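Local coordinates for protein glutathione S-transferase (Lodderomyces elongisporus, PDB 4IVF) that binds two glutathione molecules per subunit and, as a member of the glutathione S-transferase superfamily, probably acts on glutathione or its conjugates, at residues Y19-S22 against I23-V27; L82-A86 against D87-K91; Y138-N141 against R142-D146; L191-D194 against I195-P199; F37-K41 against N42-E46. All coordinates share one frame; numbering follows the deposited sequence.

Interaction 1. Residues Y19-S22 against I23-V27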
# COMPACT_ATOMS: atom_id res chain seq x y z
N TYR F 19 -5.56 -1.13 14.76
CA TYR F 19 -6.91 -0.58 14.86
C TYR F 19 -7.69 -0.67 13.55
O TYR F 19 -8.91 -0.85 13.56
CB TYR F 19 -6.84 0.88 15.32
CG TYR F 19 -6.29 1.06 16.71
CD1 TYR F 19 -6.55 0.13 17.71
CD2 TYR F 19 -5.50 2.16 17.03
CE1 TYR F 19 -6.05 0.29 18.98
CE2 TYR F 19 -5.00 2.33 18.29
CZ TYR F 19 -5.28 1.39 19.27
OH TYR F 19 -4.78 1.56 20.54
N LYS F 20 -7.01 -0.54 12.42
CA LYS F 20 -7.65 -0.67 11.12
C LYS F 20 -8.41 -1.98 11.05
O LYS F 20 -9.57 -2.04 10.64
CB LYS F 20 -6.63 -0.67 9.99
CG LYS F 20 -5.97 0.65 9.68
CD LYS F 20 -5.06 0.43 8.49
CE LYS F 20 -3.99 1.47 8.32
NZ LYS F 20 -3.06 1.00 7.22
N ILE F 21 -7.75 -3.05 11.49
CA ILE F 21 -8.30 -4.38 11.38
C ILE F 21 -9.33 -4.64 12.47
O ILE F 21 -10.39 -5.21 12.20
CB ILE F 21 -7.20 -5.47 11.38
CG1 ILE F 21 -6.16 -5.18 10.29
CG2 ILE F 21 -7.80 -6.84 11.20
CD1 ILE F 21 -6.75 -4.67 8.99
N SER F 22 -9.04 -4.22 13.70
CA SER F 22 -9.99 -4.48 14.78
C SER F 22 -11.28 -3.69 14.59
O SER F 22 -12.37 -4.19 14.84
CB SER F 22 -9.37 -4.21 16.15
OG SER F 22 -9.09 -2.83 16.35
N ILE F 23 -11.15 -2.44 14.14
CA ILE F 23 -12.33 -1.66 13.75
C ILE F 23 -13.13 -2.33 12.61
O ILE F 23 -14.35 -2.44 12.69
CB ILE F 23 -11.96 -0.23 13.35
CG1 ILE F 23 -11.47 0.56 14.57
CG2 ILE F 23 -13.17 0.48 12.72
CD1 ILE F 23 -10.82 1.85 14.23
N PHE F 24 -12.45 -2.78 11.56
CA PHE F 24 -13.21 -3.36 10.44
C PHE F 24 -13.90 -4.65 10.83
O PHE F 24 -15.04 -4.89 10.43
CB PHE F 24 -12.37 -3.57 9.18
CG PHE F 24 -13.20 -3.64 7.94
CD1 PHE F 24 -14.23 -2.73 7.73
CD2 PHE F 24 -12.96 -4.61 6.98
CE1 PHE F 24 -15.02 -2.79 6.58
CE2 PHE F 24 -13.73 -4.68 5.84
CZ PHE F 24 -14.77 -3.76 5.63
N LEU F 25 -13.22 -5.48 11.62
CA LEU F 25 -13.84 -6.70 12.13
C LEU F 25 -15.10 -6.39 12.94
O LEU F 25 -16.11 -7.07 12.79
CB LEU F 25 -12.84 -7.52 12.96
CG LEU F 25 -11.68 -8.18 12.21
CD1 LEU F 25 -10.61 -8.68 13.18
CD2 LEU F 25 -12.18 -9.32 11.33
N GLU F 26 -15.03 -5.37 13.78
CA GLU F 26 -16.18 -4.98 14.60
C GLU F 26 -17.33 -4.47 13.72
O GLU F 26 -18.50 -4.81 13.95
CB GLU F 26 -15.78 -3.92 15.63
CG GLU F 26 -14.87 -4.43 16.74
CD GLU F 26 -15.56 -5.41 17.68
OE1 GLU F 26 -16.80 -5.52 17.64
OE2 GLU F 26 -14.85 -6.07 18.46
N VAL F 27 -17.00 -3.67 12.72
CA VAL F 27 -17.98 -3.15 11.79
C VAL F 27 -18.68 -4.29 11.07
O VAL F 27 -19.89 -4.27 10.89
CB VAL F 27 -17.32 -2.20 10.77
CG1 VAL F 27 -18.23 -1.95 9.58
CG2 VAL F 27 -16.96 -0.89 11.44
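Tyr-19 to Ile-23, Lys-20 to Phe-24, Ile-21 to Leu-25 and Ser-22 to Glu-26 are joined by four successive i to i+4 backbone hydrogen bonds, the mark of a regular alpha-helix. The bond from Leu-25 N to Ile-21 O is 2.9 Å long and nearly straight, at 168°. Ile-23, Leu-25 and Glu-26 set their inner carbons against these carbonyls. Leu-25 sets CG beside its own backbone N (chi1 -70°), and this lays CG over Ile-21 O at 3.2 Å. Its CD1 goes on to meet the CG2 branch of Ile-21 at 3.9 Å, the two side chains crossing at a slant. Ile-23 does much the same one turn after Tyr-19. Its CG1 rests on Tyr-19 O, and its CD1 comes 4.2 Å from Tyr-19 CB, while the tyrosine ring turns away to meet Phe-218 edge-to-face. Glu-26 CG lies on Ser-22 O at 3.1 Å, while its OE2 bonds to Tyr-32 OH. Ser-22 OG is likewise engaged beyond the helix, by Gly-217 O. Lys-20 NZ is held by Asn-17, Thr-78 and Gln-114, close to a bound glutathione. The contact is buried, within the beta-alpha-beta unit of the thioredoxin-like domain. Backbone bonds carry it, and two apolar touches flank them. The carbonyls of Tyr-19, Lys-20, Ile-21 and Ser-22 are satisfied along the helix, so the polar side-chain ends can serve partners beyond these two segments.

Interaction 2. Residues L82-A86 against D87-K91; sequences LQYLA and DTYDK
Gln-83 starts with CG anti to its backbone N (chi1 -160°) and then bends at chi2, which swings its amide towards Asp-87. Thr-88 holds OG1 beside its own N, and the hydroxyl thereby faces back to Tyr-84. The Gln-83 NE2 to Asp-87 OD1 hydrogen bond is weak, 3.2 Å long and bent to 134°. The amide and carboxylate planes stand 62° apart. The firmer partner of Asp-87 is Tyr-105 of the second subunit, whose hydroxyl bonds to OD2. Thr-88 OG1 donates to Tyr-84 O at 2.9 Å. Thr-88 N donates to the same oxygen from the other face of the carbonyl plane, which makes a two-pronged grip. The hydroxyl oxygen of Thr-88, OG1, also lies over one face of the Tyr-84 ring, displaced towards the rim, 3.2 Å from CE1. Leu-85 CD2 touches Tyr-89 CD2 at 4.0 Å. Tyr-84 CE2 and Tyr-89 CE2 are 4.2 Å apart, and both tyrosine hydroxyls bond to Asp-63. A water closes the end of the helix by donating to Ala-86 O at 2.8 Å and to Asp-90 O. Lys-91 NZ reaches back to Asp-87 O at 3.1 Å. Asp-90 is the first residue to leave helical angles, and its carboxylate accepts from the backbone N of Lys-94 and of Phe-95 and bonds to Ser-96 OG. This is the C-terminal end of helix 78-89, the last helix of the thioredoxin-like domain, with one side against the second subunit of the GST dimer.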
# COMPACT_ATOMS: atom_id res chain seq x y z
N LEU F 82 -7.67 -5.95 4.80
CA LEU F 82 -8.92 -5.20 4.63
C LEU F 82 -9.67 -5.66 3.39
O LEU F 82 -10.86 -5.95 3.46
CB LEU F 82 -8.68 -3.69 4.61
CG LEU F 82 -8.34 -3.16 6.00
CD1 LEU F 82 -7.78 -1.73 5.99
CD2 LEU F 82 -9.54 -3.28 6.94
N GLN F 83 -8.96 -5.74 2.26
CA GLN F 83 -9.54 -6.16 0.99
C GLN F 83 -10.13 -7.57 1.11
O GLN F 83 -11.24 -7.84 0.64
CB GLN F 83 -8.48 -6.09 -0.13
CG GLN F 83 -9.00 -6.03 -1.55
CD GLN F 83 -10.08 -4.96 -1.78
OE1 GLN F 83 -9.90 -3.78 -1.45
NE2 GLN F 83 -11.20 -5.37 -2.37
N TYR F 84 -9.38 -8.44 1.78
CA TYR F 84 -9.82 -9.81 2.02
C TYR F 84 -11.13 -9.88 2.81
O TYR F 84 -12.06 -10.57 2.40
CB TYR F 84 -8.74 -10.65 2.74
CG TYR F 84 -9.30 -11.98 3.21
CD1 TYR F 84 -9.52 -13.02 2.32
CD2 TYR F 84 -9.66 -12.16 4.54
CE1 TYR F 84 -10.08 -14.22 2.75
CE2 TYR F 84 -10.22 -13.35 4.98
CZ TYR F 84 -10.42 -14.37 4.09
OH TYR F 84 -10.97 -15.55 4.54
N LEU F 85 -11.19 -9.19 3.94
CA LEU F 85 -12.39 -9.17 4.78
C LEU F 85 -13.62 -8.59 4.06
O LEU F 85 -14.75 -9.07 4.23
CB LEU F 85 -12.13 -8.37 6.07
CG LEU F 85 -11.10 -8.98 7.03
CD1 LEU F 85 -10.70 -7.97 8.12
CD2 LEU F 85 -11.59 -10.29 7.64
N ALA F 86 -13.39 -7.56 3.26
CA ALA F 86 -14.48 -6.94 2.54
C ALA F 86 -14.99 -7.90 1.47
O ALA F 86 -16.19 -8.11 1.36
CB ALA F 86 -14.03 -5.62 1.94
N ASP F 87 -14.08 -8.48 0.69
CA ASP F 87 -14.46 -9.47 -0.33
C ASP F 87 -15.25 -10.62 0.28
O ASP F 87 -16.27 -11.04 -0.27
CB ASP F 87 -13.23 -10.09 -1.01
CG ASP F 87 -12.49 -9.12 -1.91
OD1 ASP F 87 -13.03 -8.02 -2.22
OD2 ASP F 87 -11.35 -9.47 -2.31
N THR F 88 -14.77 -11.13 1.41
CA THR F 88 -15.28 -12.36 1.99
C THR F 88 -16.54 -12.18 2.85
O THR F 88 -17.47 -12.98 2.77
CB THR F 88 -14.18 -13.07 2.82
OG1 THR F 88 -13.01 -13.25 2.01
CG2 THR F 88 -14.65 -14.43 3.32
N TYR F 89 -16.56 -11.12 3.65
CA TYR F 89 -17.59 -10.96 4.68
C TYR F 89 -18.54 -9.77 4.48
O TYR F 89 -19.39 -9.51 5.33
CB TYR F 89 -16.96 -10.95 6.08
CG TYR F 89 -16.20 -12.23 6.34
CD1 TYR F 89 -16.89 -13.44 6.50
CD2 TYR F 89 -14.81 -12.26 6.39
CE1 TYR F 89 -16.22 -14.62 6.70
CE2 TYR F 89 -14.12 -13.46 6.61
CZ TYR F 89 -14.84 -14.63 6.77
OH TYR F 89 -14.21 -15.82 6.98
N ASP F 90 -18.40 -9.06 3.37
CA ASP F 90 -19.35 -8.00 3.04
C ASP F 90 -19.92 -8.17 1.63
O ASP F 90 -19.85 -7.27 0.79
CB ASP F 90 -18.72 -6.62 3.21
CG ASP F 90 -19.73 -5.50 3.03
OD1 ASP F 90 -20.91 -5.69 3.38
OD2 ASP F 90 -19.34 -4.43 2.52
N LYS F 91 -20.51 -9.34 1.38
CA LYS F 91 -21.07 -9.60 0.07
C LYS F 91 -22.35 -8.80 -0.15
O LYS F 91 -22.82 -8.65 -1.27
CB LYS F 91 -21.31 -11.10 -0.11
CG LYS F 91 -20.02 -11.94 -0.06
CD LYS F 91 -20.28 -13.39 -0.43
CE LYS F 91 -18.99 -14.19 -0.48
NZ LYS F 91 -17.93 -13.49 -1.23
O HOH W 1 -17.36 -6.88 -0.91

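Interaction 3. Residues Y138-N141 against R142-D146; sequences YGIN and RYITD. With GSH (glutathione), chain I.
Tyr-138 and Arg-142 lie side by side and point the same way, with Tyr-138 CE1 4.0 Å from Arg-142 CD and the ring and guanidinium planes only 20° apart. The tyrosine hydroxyl bonds to His-127 of the second subunit. Gly-139 comes next and receives Tyr-143 N on its carbonyl at 3.1 Å. The ring of Tyr-143 sits close by, with CD2 also 3.1 Å from Gly-139 O, and its hydroxyl binds Gln-124 of the second subunit. Ile-140 places CG2 4.3 Å from Ile-144 CG1, a loose apolar touch. Asn-141 offers its carbonyl oxygen to two donors of Thr-145: N, and OG1 at 3.0 Å, from opposite faces of the carbonyl plane. Arg-142 begins the second segment. Its chain is anti at chi1 (174°) and extended from CG to NE, which carries the guanidinium out to a glutathione carboxylate. NH2 donates to O11 at 3.0 Å and NH1 to O12 at 3.2 Å, a two-point grip with both bonds fairly straight. Arg-57 and Asn-17 of the second subunit also bind this glutathione, and Gln-124 of that subunit holds Arg-142 NH2. The site is therefore built across the dimer. Within its own chain, helix 137-159 packs Ile-140 and Tyr-143 against helix 102-131, and Ile-144 against the loop at Leu-191.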
# COMPACT_ATOMS: atom_id res chain seq x y z
N TYR F 138 15.74 17.94 10.52
CA TYR F 138 15.44 17.75 9.11
C TYR F 138 14.37 16.69 8.95
O TYR F 138 13.46 16.84 8.13
CB TYR F 138 16.69 17.34 8.33
CG TYR F 138 16.46 17.25 6.83
CD1 TYR F 138 15.94 16.09 6.27
CD2 TYR F 138 16.77 18.31 5.99
CE1 TYR F 138 15.72 15.99 4.91
CE2 TYR F 138 16.55 18.22 4.63
CZ TYR F 138 16.02 17.06 4.09
OH TYR F 138 15.80 16.95 2.74
N GLY F 139 14.48 15.63 9.74
CA GLY F 139 13.54 14.53 9.68
C GLY F 139 12.18 14.92 10.23
O GLY F 139 11.15 14.65 9.61
N ILE F 140 12.17 15.52 11.41
CA ILE F 140 10.95 15.97 12.04
C ILE F 140 10.16 16.88 11.09
O ILE F 140 8.98 16.68 10.86
CB ILE F 140 11.23 16.74 13.34
CG1 ILE F 140 11.79 15.81 14.41
CG2 ILE F 140 9.98 17.46 13.82
CD1 ILE F 140 12.37 16.57 15.62
N ASN F 141 10.84 17.87 10.51
CA ASN F 141 10.18 18.82 9.62
C ASN F 141 9.70 18.16 8.34
O ASN F 141 8.58 18.41 7.91
CB ASN F 141 11.11 19.99 9.27
CG ASN F 141 11.46 20.85 10.47
OD1 ASN F 141 10.72 20.90 11.45
ND2 ASN F 141 12.59 21.54 10.40
N ARG F 142 10.54 17.31 7.75
CA ARG F 142 10.18 16.66 6.48
C ARG F 142 8.88 15.86 6.58
O ARG F 142 8.00 16.01 5.73
CB ARG F 142 11.31 15.76 5.97
CG ARG F 142 10.95 14.95 4.73
CD ARG F 142 12.20 14.32 4.09
NE ARG F 142 11.85 13.28 3.13
CZ ARG F 142 11.50 13.51 1.86
NH1 ARG F 142 11.43 14.75 1.39
NH2 ARG F 142 11.19 12.50 1.08
N TYR F 143 8.75 15.06 7.63
CA TYR F 143 7.61 14.15 7.75
C TYR F 143 6.34 14.76 8.35
O TYR F 143 5.23 14.38 7.99
CB TYR F 143 8.04 12.84 8.44
CG TYR F 143 9.10 12.18 7.59
CD1 TYR F 143 8.78 11.69 6.34
CD2 TYR F 143 10.42 12.10 8.01
CE1 TYR F 143 9.73 11.10 5.53
CE2 TYR F 143 11.38 11.52 7.20
CZ TYR F 143 11.02 11.02 5.96
OH TYR F 143 11.95 10.45 5.13
N ILE F 144 6.50 15.71 9.26
CA ILE F 144 5.36 16.48 9.71
C ILE F 144 4.73 17.23 8.51
O ILE F 144 3.51 17.21 8.34
CB ILE F 144 5.78 17.49 10.79
CG1 ILE F 144 6.13 16.76 12.08
CG2 ILE F 144 4.68 18.51 11.02
CD1 ILE F 144 4.97 16.04 12.71
N THR F 145 5.57 17.86 7.69
CA THR F 145 5.12 18.63 6.53
C THR F 145 4.45 17.74 5.49
O THR F 145 3.39 18.07 4.95
CB THR F 145 6.28 19.39 5.87
OG1 THR F 145 6.75 20.42 6.75
CG2 THR F 145 5.80 20.05 4.59
N ASP F 146 5.05 16.59 5.21
CA ASP F 146 4.46 15.68 4.24
C ASP F 146 3.20 15.02 4.80
O ASP F 146 2.26 14.73 4.06
CB ASP F 146 5.47 14.65 3.74
CG ASP F 146 5.06 14.05 2.40
OD1 ASP F 146 4.67 14.82 1.50
OD2 ASP F 146 5.11 12.81 2.26
N1 GSH I . 8.20 14.63 -3.25
CA1 GSH I . 9.26 13.66 -3.29
C1 GSH I . 10.17 13.91 -2.18
O11 GSH I . 11.05 13.07 -1.85
O12 GSH I . 10.07 14.98 -1.54
CB1 GSH I . 9.99 13.75 -4.63
CG1 GSH I . 10.75 12.51 -4.89
CD1 GSH I . 9.81 11.38 -5.24
OE1 GSH I . 8.67 11.60 -5.66
N2 GSH I . 10.28 9.96 -5.06
CA2 GSH I . 9.43 8.83 -5.38
C2 GSH I . 9.11 8.07 -4.12
O2 GSH I . 9.84 8.15 -3.14
CB2 GSH I . 10.17 7.93 -6.26
SG2 GSH I . 10.60 8.80 -7.74
N3 GSH I . 7.93 7.24 -4.03
CA3 GSH I . 7.69 6.55 -2.78
C3 GSH I . 6.72 5.45 -2.96
O31 GSH I . 6.80 4.72 -3.98
O32 GSH I . 5.83 5.26 -2.09

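Interaction 4. Residues L191-D194 against I195-P199; sequences LEID and INQWP
Asp-194 holds the start of the short 3-10 turn 195-197 through both its side chain and its carbonyl. Its OD1 accepts Asn-196 N at 3.0 Å, the bond of an Asx turn. The N-H meets the oxygen from above the carboxylate plane, 61° out of it. The carboxylate is placed there by a chi1 of -173°, with CG anti to the backbone N. Asp-194 O takes a stronger and a weaker bond from Gln-197. Gln-197 NE2 donates to Asp-194 O at 2.7 Å, with the acceptor close to the amide plane. Gln-197 N donates weakly to Asp-194 O at 3.4 Å. Gln-197 can turn back in this way because its CG sits between N and the carbonyl carbon (chi1 76°). That same CG lies over the centre of one face of the Trp-198 indole. Ile-193 completes the inner contacts, its CG2 branch meeting Trp-198 CH2 at 3.8 Å and Gln-197 NE2 at a similar distance. Farther out, Tyr-151 meets the indole ring, and Glu-155 of helix 137-159 also touches Trp-198. Ile-195 packs on Leu-201 and Tyr-205 of helix 199-209, which begins right after Trp-198 at its N-cap position. Leu-188 lies against both Ile-193 and Ile-195. The loop thus joins helix 176-185 to helix 199-209 in the helical domain. Two waters add bridges. One links Ile-193 O to Ile-195 N, and the other accepts from Asn-196 ND2 at 2.9 Å and donates to Asp-194 OD2 at 2.8 Å.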
# COMPACT_ATOMS: atom_id res chain seq x y z
N LEU F 191 0.89 14.20 17.66
CA LEU F 191 1.75 15.20 17.03
C LEU F 191 1.20 16.63 17.20
O LEU F 191 1.73 17.57 16.61
CB LEU F 191 1.93 14.90 15.55
CG LEU F 191 2.51 13.54 15.15
CD1 LEU F 191 2.31 13.32 13.65
CD2 LEU F 191 4.00 13.41 15.53
N GLU F 192 0.16 16.78 18.00
CA GLU F 192 -0.52 18.07 18.15
C GLU F 192 -1.02 18.64 16.82
O GLU F 192 -1.11 19.85 16.63
CB GLU F 192 0.35 19.08 18.90
CG GLU F 192 0.67 18.60 20.28
CD GLU F 192 1.43 19.59 21.13
OE1 GLU F 192 2.10 20.50 20.60
OE2 GLU F 192 1.36 19.43 22.35
N ILE F 193 -1.34 17.74 15.89
CA ILE F 193 -1.99 18.15 14.66
C ILE F 193 -3.50 18.01 14.82
O ILE F 193 -4.04 16.91 14.96
CB ILE F 193 -1.49 17.31 13.47
CG1 ILE F 193 -0.03 17.63 13.19
CG2 ILE F 193 -2.32 17.60 12.23
CD1 ILE F 193 0.62 16.65 12.20
N ASP F 194 -4.18 19.15 14.82
CA ASP F 194 -5.62 19.15 14.97
C ASP F 194 -6.21 18.83 13.60
O ASP F 194 -6.00 19.57 12.64
CB ASP F 194 -6.08 20.54 15.44
CG ASP F 194 -7.57 20.59 15.77
OD1 ASP F 194 -8.29 19.58 15.56
OD2 ASP F 194 -8.01 21.65 16.23
N ILE F 195 -6.96 17.73 13.51
CA ILE F 195 -7.53 17.33 12.23
C ILE F 195 -8.68 18.27 11.82
O ILE F 195 -9.14 18.26 10.69
CB ILE F 195 -8.01 15.86 12.27
CG1 ILE F 195 -8.29 15.34 10.86
CG2 ILE F 195 -9.23 15.73 13.17
CD1 ILE F 195 -8.85 13.94 10.83
N ASN F 196 -9.12 19.11 12.75
CA ASN F 196 -10.22 20.03 12.47
C ASN F 196 -9.83 21.16 11.54
O ASN F 196 -10.70 21.81 10.95
CB ASN F 196 -10.85 20.56 13.76
CG ASN F 196 -11.79 19.56 14.38
OD1 ASN F 196 -12.40 18.77 13.68
ND2 ASN F 196 -11.91 19.59 15.70
N GLN F 197 -8.53 21.37 11.38
CA GLN F 197 -8.05 22.36 10.42
C GLN F 197 -8.46 21.99 8.98
O GLN F 197 -8.52 22.85 8.11
CB GLN F 197 -6.53 22.54 10.53
CG GLN F 197 -5.72 21.40 9.91
CD GLN F 197 -4.26 21.45 10.32
OE1 GLN F 197 -3.40 21.92 9.57
NE2 GLN F 197 -3.97 21.00 11.54
N TRP F 198 -8.72 20.71 8.74
CA TRP F 198 -9.34 20.26 7.49
C TRP F 198 -10.80 19.94 7.81
O TRP F 198 -11.11 18.86 8.30
CB TRP F 198 -8.64 19.03 6.93
CG TRP F 198 -7.14 19.19 6.74
CD1 TRP F 198 -6.52 19.84 5.72
CD2 TRP F 198 -6.11 18.69 7.59
NE1 TRP F 198 -5.15 19.78 5.88
CE2 TRP F 198 -4.88 19.08 7.02
CE3 TRP F 198 -6.10 17.95 8.78
CZ2 TRP F 198 -3.65 18.76 7.61
CZ3 TRP F 198 -4.89 17.63 9.35
CH2 TRP F 198 -3.68 18.03 8.76
N PRO F 199 -11.70 20.91 7.54
CA PRO F 199 -13.05 20.86 8.12
C PRO F 199 -13.88 19.66 7.65
O PRO F 199 -14.63 19.11 8.45
CB PRO F 199 -13.67 22.20 7.69
CG PRO F 199 -12.87 22.64 6.52
CD PRO F 199 -11.47 22.13 6.76
O HOH W 2 -6.19 15.69 15.68
O HOH W 3 -10.60 21.60 17.31

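Interaction 5. Residues F37-K41 against N42-E46. With GSH (glutathione), chain U.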
# COMPACT_ATOMS: atom_id res chain seq x y z
N PHE F 37 0.97 -8.23 20.95
CA PHE F 37 2.43 -8.22 20.95
C PHE F 37 2.94 -6.99 21.67
O PHE F 37 2.38 -5.89 21.50
CB PHE F 37 2.98 -8.22 19.52
CG PHE F 37 2.78 -9.51 18.78
CD1 PHE F 37 1.51 -9.91 18.39
CD2 PHE F 37 3.86 -10.33 18.48
CE1 PHE F 37 1.33 -11.11 17.71
CE2 PHE F 37 3.69 -11.52 17.81
CZ PHE F 37 2.42 -11.91 17.42
N ASP F 38 3.99 -7.18 22.46
CA ASP F 38 4.76 -6.10 23.06
C ASP F 38 5.91 -5.69 22.14
O ASP F 38 6.96 -6.35 22.10
CB ASP F 38 5.32 -6.53 24.41
CG ASP F 38 5.93 -5.38 25.20
OD1 ASP F 38 6.35 -4.37 24.58
OD2 ASP F 38 6.00 -5.49 26.44
N LEU F 39 5.72 -4.59 21.43
CA LEU F 39 6.70 -4.13 20.44
C LEU F 39 8.00 -3.64 21.09
O LEU F 39 9.07 -3.72 20.48
CB LEU F 39 6.10 -3.04 19.52
CG LEU F 39 5.35 -3.48 18.24
CD1 LEU F 39 4.60 -4.78 18.44
CD2 LEU F 39 4.39 -2.39 17.77
N SER F 40 7.93 -3.17 22.34
CA SER F 40 9.13 -2.72 23.03
C SER F 40 10.05 -3.90 23.36
O SER F 40 11.19 -3.72 23.77
CB SER F 40 8.78 -1.93 24.30
OG SER F 40 8.12 -2.74 25.25
N LYS F 41 9.54 -5.11 23.16
CA LYS F 41 10.30 -6.32 23.43
C LYS F 41 10.62 -7.05 22.14
O LYS F 41 11.09 -8.19 22.17
CB LYS F 41 9.53 -7.23 24.37
CG LYS F 41 9.49 -6.72 25.81
CD LYS F 41 8.55 -7.54 26.67
CE LYS F 41 8.54 -7.05 28.11
NZ LYS F 41 7.75 -7.94 29.00
N ASN F 42 10.36 -6.40 21.01
CA ASN F 42 10.65 -6.98 19.71
C ASN F 42 9.99 -8.32 19.46
O ASN F 42 10.58 -9.21 18.84
CB ASN F 42 12.16 -7.11 19.51
CG ASN F 42 12.68 -6.15 18.47
OD1 ASN F 42 13.01 -6.55 17.35
ND2 ASN F 42 12.75 -4.87 18.82
N GLU F 43 8.76 -8.47 19.94
CA GLU F 43 8.03 -9.73 19.85
C GLU F 43 7.60 -10.12 18.44
O GLU F 43 7.41 -11.31 18.17
CB GLU F 43 6.82 -9.75 20.82
CG GLU F 43 7.23 -9.70 22.29
CD GLU F 43 6.07 -9.92 23.26
OE1 GLU F 43 4.90 -10.01 22.82
OE2 GLU F 43 6.33 -10.02 24.48
N THR F 44 7.44 -9.15 17.53
CA THR F 44 7.05 -9.48 16.15
C THR F 44 8.22 -10.03 15.34
O THR F 44 8.04 -10.42 14.18
CB THR F 44 6.47 -8.27 15.37
OG1 THR F 44 7.50 -7.31 15.14
CG2 THR F 44 5.31 -7.63 16.13
N LYS F 45 9.40 -10.07 15.94
CA LYS F 45 10.58 -10.61 15.26
C LYS F 45 10.95 -12.02 15.74
O LYS F 45 11.96 -12.58 15.32
CB LYS F 45 11.76 -9.67 15.42
CG LYS F 45 11.52 -8.28 14.87
CD LYS F 45 11.38 -8.28 13.35
CE LYS F 45 11.06 -6.88 12.85
NZ LYS F 45 10.69 -6.84 11.41
N GLU F 46 10.13 -12.59 16.62
CA GLU F 46 10.36 -13.96 17.10
C GLU F 46 10.19 -14.96 15.96
O GLU F 46 9.36 -14.76 15.07
CB GLU F 46 9.43 -14.28 18.27
CG GLU F 46 9.84 -13.58 19.56
CD GLU F 46 8.82 -13.74 20.67
OE1 GLU F 46 7.74 -14.33 20.42
OE2 GLU F 46 9.09 -13.26 21.80
N1 GSH U . 2.55 -2.07 5.94
CA1 GSH U . 2.15 -2.67 7.19
C1 GSH U . 0.69 -2.76 7.26
O11 GSH U . 0.15 -3.76 7.79
O12 GSH U . -0.03 -1.85 6.82
CB1 GSH U . 2.69 -1.85 8.35
CG1 GSH U . 2.63 -2.68 9.57
CD1 GSH U . 3.32 -2.05 10.77
OE1 GSH U . 3.94 -0.98 10.72
N2 GSH U . 3.27 -2.78 12.09
CA2 GSH U . 3.94 -2.21 13.24
C2 GSH U . 4.92 -3.24 13.76
O2 GSH U . 4.60 -4.43 13.81
CB2 GSH U . 2.94 -1.90 14.27
SG2 GSH U . 1.77 -0.74 13.64
N3 GSH U . 6.25 -2.82 14.20
CA3 GSH U . 7.17 -3.82 14.70
C3 GSH U . 8.49 -3.75 14.04
O31 GSH U . 8.63 -3.24 12.91
O32 GSH U . 9.49 -4.23 14.64
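Glu-43 reaches back to Phe-37, Asp-38 and Lys-41 with an extended side chain. Its CB lies 3.8 Å from Phe-37 CD2. CG comes next, 3.4 Å from Asp-38 O and 4.0 Å from Lys-41 CB, with the lysine running alongside in the same direction. CD approaches Asp-38 N and CB. At the tip, OE1 accepts Asp-38 N at 3.0 Å in a nearly straight bond (173°), met from above the carboxylate plane. OE2 rests near Asp-38 CB and Lys-41 CD. The OE1 bond ties the loop just after strand 32-36 to the 3-10 turn 43-45. Asn-42 N adds a backbone bond to Leu-39 O, 3.0 Å long. Thr-44 CG2 touches Leu-39 CD1 at 3.7 Å and the Phe-37 ring, while OG1 binds Gly-56 O. Leu-39, Thr-44 and Lys-45 line the glutathione pocket; Leu-39 CD2 is 3.8 Å from the ligand atom CB2. The segment bridges strand 32-36 and helix 47-52. Phe-37 packs on Phe-49 of that helix and Ile-58 of a loop, and bonds through its backbone to Thr-12.

Interaction 1 is the core contact, buried and held mainly by backbone bonds. Interaction 2 packs directly against it: Phe-24, Ile-21 and Leu-25 meet Leu-82 and Leu-85, joining helices 16-27 and 78-89. Interaction 2 also meets the second subunit, through both polar and aromatic groups. Interaction 3 also meets that subunit, but from the opposite side of the chain's centre, and carries a charged grip on glutathione. It touches interaction 4 through Ile-144 and Leu-191. Interactions 4 and 5 are loops with 3-10 turns, nearer the surface, where side chains bond to the backbone. Interaction 5 also lines a glutathione pocket, whereas interaction 4 lies away from the sites.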